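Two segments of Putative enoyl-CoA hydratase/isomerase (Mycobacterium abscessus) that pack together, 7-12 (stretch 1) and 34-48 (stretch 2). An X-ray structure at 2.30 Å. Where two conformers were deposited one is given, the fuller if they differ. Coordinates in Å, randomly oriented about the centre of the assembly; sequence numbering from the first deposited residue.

Stretch 1 7-12: AAVAYS
Stretch 2 (34-48) RTMKTELLQALLAAG

The contact between residues 7-12 and 34-48 is a strand laid nearly parallel along a helix, pinned at its start by a glutamate carboxylate and sealed beyond it by small and apolar side chains. It illustrates a general principle of alpha/beta packing: when a strand lies nearly along a helix axis, alternate strand residues can meet successive turns, and here both run the same way.

Residues 34-48 are helical throughout, with phi/psi near -63/-43 and i to i+4 hydrogen bonds from Thr-38 N to Arg-34 O (2.9 Å) through to Gly-48 N to Leu-44 O (3.0 Å). Residues 9-12 are strand, extended at phi/psi of -123/124, -88/137, -130/135 and -155/153, and Ala-8 precedes them at -71/-37; both elements continue later in the chain. The two N-to-C directions diverge by 14°, and the axes approach to 8.4 Å. Register is set by three CA-CA pairs: Ala-8 with Met-36 at 5.6 Å, Val-9 with Glu-39 at 5.9 Å and Tyr-11 with Ala-43 at 6.0 Å. A step of two along the strand thus matches a step of four, about one turn, along the helix. In keeping with this alternation, the CA-to-CB bonds of Val-9 and Tyr-11 point toward the helix, whereas that of Ala-10 points away.

The polar anchor lies where the strand begins. Glu-39, with chi1 m, chi2 t and chi3 at 2°, extends its carboxylate to the backbone, and Val-9 N donates a hydrogen bond to Glu-39 OE1 at 3.0 Å with an N-H...O angle of 154°. Glu-39 OE1 also lies 2.9 Å from Ala-8 N and 3.6 Å from Ala-7 N, so three consecutive backbone nitrogens lie near one carboxylate oxygen.

Val-9, buried and in the t rotamer, supplies the apolar centre. Val-9 CG2 packs against Met-36 CG and Leu-40 CB, each at 4.3 Å, and also lies 3.7 Å from Met-36 O, close against the helix backbone. Val-9 CG1 reaches Ala-43 CB at 4.3 Å. Just before Val-9, Ala-8 CB sits 4.1 Å from Met-36 SD and 4.1 Å from Thr-35 CG2. Met-36 has chi1 t, chi2 at 98°, between wells, and chi3 t.

Farther along, Tyr-11 carries the contact to the next turn. With chi1 t and chi2 at 78°, its ring reaches alongside Ala-43, Ala-46 and Ala-47. Tyr-11 CD1 is 3.9 Å from Ala-43 CB, Tyr-11 CZ is 3.7 Å from Ala-46 CB, and Tyr-11 CE1 is 4.1 Å from Ala-47 CB and 3.5 Å from Ala-43 O. The hydroxyl, Tyr-11 OH, comes within 3.3 Å of Ala-47 N, but the angle is poor and no hydrogen bond forms; Ala-47 N instead donates to Ala-43 O at 3.0 Å within the helix. Altogether 479 Å² is buried, counting both sides.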

# COMPACT_ATOMS: atom_id res chain seq x y z
N ALA B 7 -18.36 -5.23 34.00
CA ALA B 7 -17.24 -5.12 34.99
C ALA B 7 -15.84 -5.25 34.32
O ALA B 7 -14.99 -4.39 34.54
CB ALA B 7 -17.43 -6.15 36.10
N ALA B 8 -15.62 -6.30 33.52
CA ALA B 8 -14.33 -6.50 32.83
C ALA B 8 -14.07 -5.49 31.68
O ALA B 8 -12.93 -5.07 31.45
CB ALA B 8 -14.22 -7.92 32.30
N VAL B 9 -15.12 -5.14 30.95
CA VAL B 9 -15.05 -4.08 29.95
C VAL B 9 -16.11 -3.03 30.30
O VAL B 9 -17.28 -3.36 30.45
CB VAL B 9 -15.31 -4.64 28.53
CG1 VAL B 9 -15.31 -3.52 27.50
CG2 VAL B 9 -14.26 -5.69 28.18
N ALA B 10 -15.70 -1.78 30.45
CA ALA B 10 -16.65 -0.70 30.77
C ALA B 10 -17.21 -0.12 29.48
O ALA B 10 -16.47 0.10 28.52
CB ALA B 10 -15.98 0.39 31.59
N TYR B 11 -18.51 0.12 29.46
CA TYR B 11 -19.19 0.73 28.33
C TYR B 11 -20.06 1.88 28.81
O TYR B 11 -20.78 1.74 29.79
CB TYR B 11 -20.05 -0.30 27.60
CG TYR B 11 -20.81 0.26 26.42
CD1 TYR B 11 -20.18 0.48 25.21
CD2 TYR B 11 -22.17 0.57 26.51
CE1 TYR B 11 -20.87 0.98 24.12
CE2 TYR B 11 -22.87 1.08 25.42
CZ TYR B 11 -22.21 1.28 24.22
OH TYR B 11 -22.88 1.79 23.13
N SER B 12 -19.99 3.00 28.10
CA SER B 12 -20.90 4.13 28.33
C SER B 12 -21.03 4.98 27.07
O SER B 12 -20.12 5.02 26.24
CB SER B 12 -20.40 5.00 29.49
OG SER B 12 -19.14 5.57 29.18
N ARG B 34 -12.35 -15.39 28.56
CA ARG B 34 -13.70 -15.54 27.99
C ARG B 34 -14.65 -14.41 28.38
O ARG B 34 -15.37 -13.89 27.53
CB ARG B 34 -14.30 -16.90 28.38
CG ARG B 34 -13.77 -18.05 27.54
CD ARG B 34 -14.50 -19.35 27.83
NE ARG B 34 -14.18 -19.80 29.19
CZ ARG B 34 -13.11 -20.51 29.52
NH1 ARG B 34 -12.91 -20.85 30.79
NH2 ARG B 34 -12.23 -20.90 28.60
N THR B 35 -14.63 -14.03 29.65
CA THR B 35 -15.46 -12.93 30.17
C THR B 35 -15.15 -11.63 29.45
O THR B 35 -16.05 -10.91 29.04
CB THR B 35 -15.21 -12.72 31.68
OG1 THR B 35 -15.52 -13.92 32.37
CG2 THR B 35 -16.06 -11.59 32.23
N MET B 36 -13.87 -11.33 29.33
CA MET B 36 -13.40 -10.14 28.65
C MET B 36 -13.83 -10.10 27.18
O MET B 36 -14.25 -9.06 26.67
CB MET B 36 -11.89 -10.11 28.73
CG MET B 36 -11.29 -8.77 28.40
SD MET B 36 -10.91 -7.85 29.89
CE MET B 36 -9.91 -6.57 29.15
N LYS B 37 -13.71 -11.24 26.50
CA LYS B 37 -14.06 -11.35 25.07
C LYS B 37 -15.56 -11.21 24.82
O LYS B 37 -15.98 -10.52 23.89
CB LYS B 37 -13.55 -12.69 24.51
CG LYS B 37 -12.03 -12.71 24.36
CD LYS B 37 -11.50 -14.02 23.82
CE LYS B 37 -11.34 -15.07 24.90
NZ LYS B 37 -10.35 -16.12 24.48
N THR B 38 -16.35 -11.87 25.66
CA THR B 38 -17.81 -11.79 25.59
C THR B 38 -18.30 -10.36 25.85
O THR B 38 -19.18 -9.87 25.14
CB THR B 38 -18.45 -12.78 26.58
OG1 THR B 38 -18.16 -14.12 26.15
CG2 THR B 38 -19.96 -12.60 26.64
N GLU B 39 -17.73 -9.69 26.85
CA GLU B 39 -18.16 -8.34 27.20
C GLU B 39 -17.69 -7.33 26.16
O GLU B 39 -18.39 -6.35 25.87
CB GLU B 39 -17.69 -7.97 28.61
CG GLU B 39 -18.39 -8.73 29.74
CD GLU B 39 -17.99 -8.26 31.14
OE1 GLU B 39 -17.19 -7.31 31.27
OE2 GLU B 39 -18.47 -8.86 32.13
N LEU B 40 -16.51 -7.56 25.58
CA LEU B 40 -16.01 -6.70 24.51
C LEU B 40 -16.93 -6.75 23.29
O LEU B 40 -17.26 -5.71 22.72
CB LEU B 40 -14.57 -7.08 24.13
CG LEU B 40 -13.90 -6.24 23.03
CD1 LEU B 40 -13.97 -4.76 23.37
CD2 LEU B 40 -12.46 -6.68 22.82
N LEU B 41 -17.34 -7.97 22.90
CA LEU B 41 -18.30 -8.16 21.81
C LEU B 41 -19.61 -7.40 22.04
O LEU B 41 -20.08 -6.70 21.15
CB LEU B 41 -18.59 -9.64 21.58
CG LEU B 41 -19.65 -9.99 20.52
CD1 LEU B 41 -19.21 -9.49 19.15
CD2 LEU B 41 -19.91 -11.50 20.47
N GLN B 42 -20.19 -7.56 23.23
CA GLN B 42 -21.43 -6.86 23.58
C GLN B 42 -21.28 -5.33 23.54
O GLN B 42 -22.19 -4.62 23.09
CB GLN B 42 -21.91 -7.31 24.97
N ALA B 43 -20.15 -4.82 24.01
CA ALA B 43 -19.89 -3.38 23.97
C ALA B 43 -19.78 -2.87 22.52
O ALA B 43 -20.38 -1.84 22.18
CB ALA B 43 -18.63 -3.02 24.75
N LEU B 44 -19.05 -3.59 21.67
CA LEU B 44 -18.93 -3.22 20.25
C LEU B 44 -20.28 -3.32 19.51
O LEU B 44 -20.62 -2.44 18.70
CB LEU B 44 -17.88 -4.07 19.54
CG LEU B 44 -16.43 -3.87 20.00
CD1 LEU B 44 -15.56 -5.05 19.58
CD2 LEU B 44 -15.85 -2.56 19.47
N LEU B 45 -21.04 -4.37 19.77
CA LEU B 45 -22.38 -4.48 19.18
C LEU B 45 -23.30 -3.33 19.64
O LEU B 45 -24.03 -2.75 18.84
CB LEU B 45 -23.00 -5.85 19.47
CG LEU B 45 -22.33 -7.03 18.76
CD1 LEU B 45 -22.95 -8.35 19.21
CD2 LEU B 45 -22.42 -6.89 17.24
N ALA B 46 -23.26 -3.00 20.93
CA ALA B 46 -24.07 -1.90 21.46
C ALA B 46 -23.71 -0.61 20.73
O ALA B 46 -24.57 0.08 20.20
CB ALA B 46 -23.88 -1.76 22.95
N ALA B 47 -22.41 -0.31 20.68
CA ALA B 47 -21.91 0.89 19.99
C ALA B 47 -22.35 0.97 18.52
O ALA B 47 -22.68 2.05 18.03
CB ALA B 47 -20.39 0.94 20.08
N GLY B 48 -22.32 -0.16 17.82
CA GLY B 48 -22.64 -0.19 16.39
C GLY B 48 -24.12 -0.09 16.06
O GLY B 48 -24.48 0.31 14.95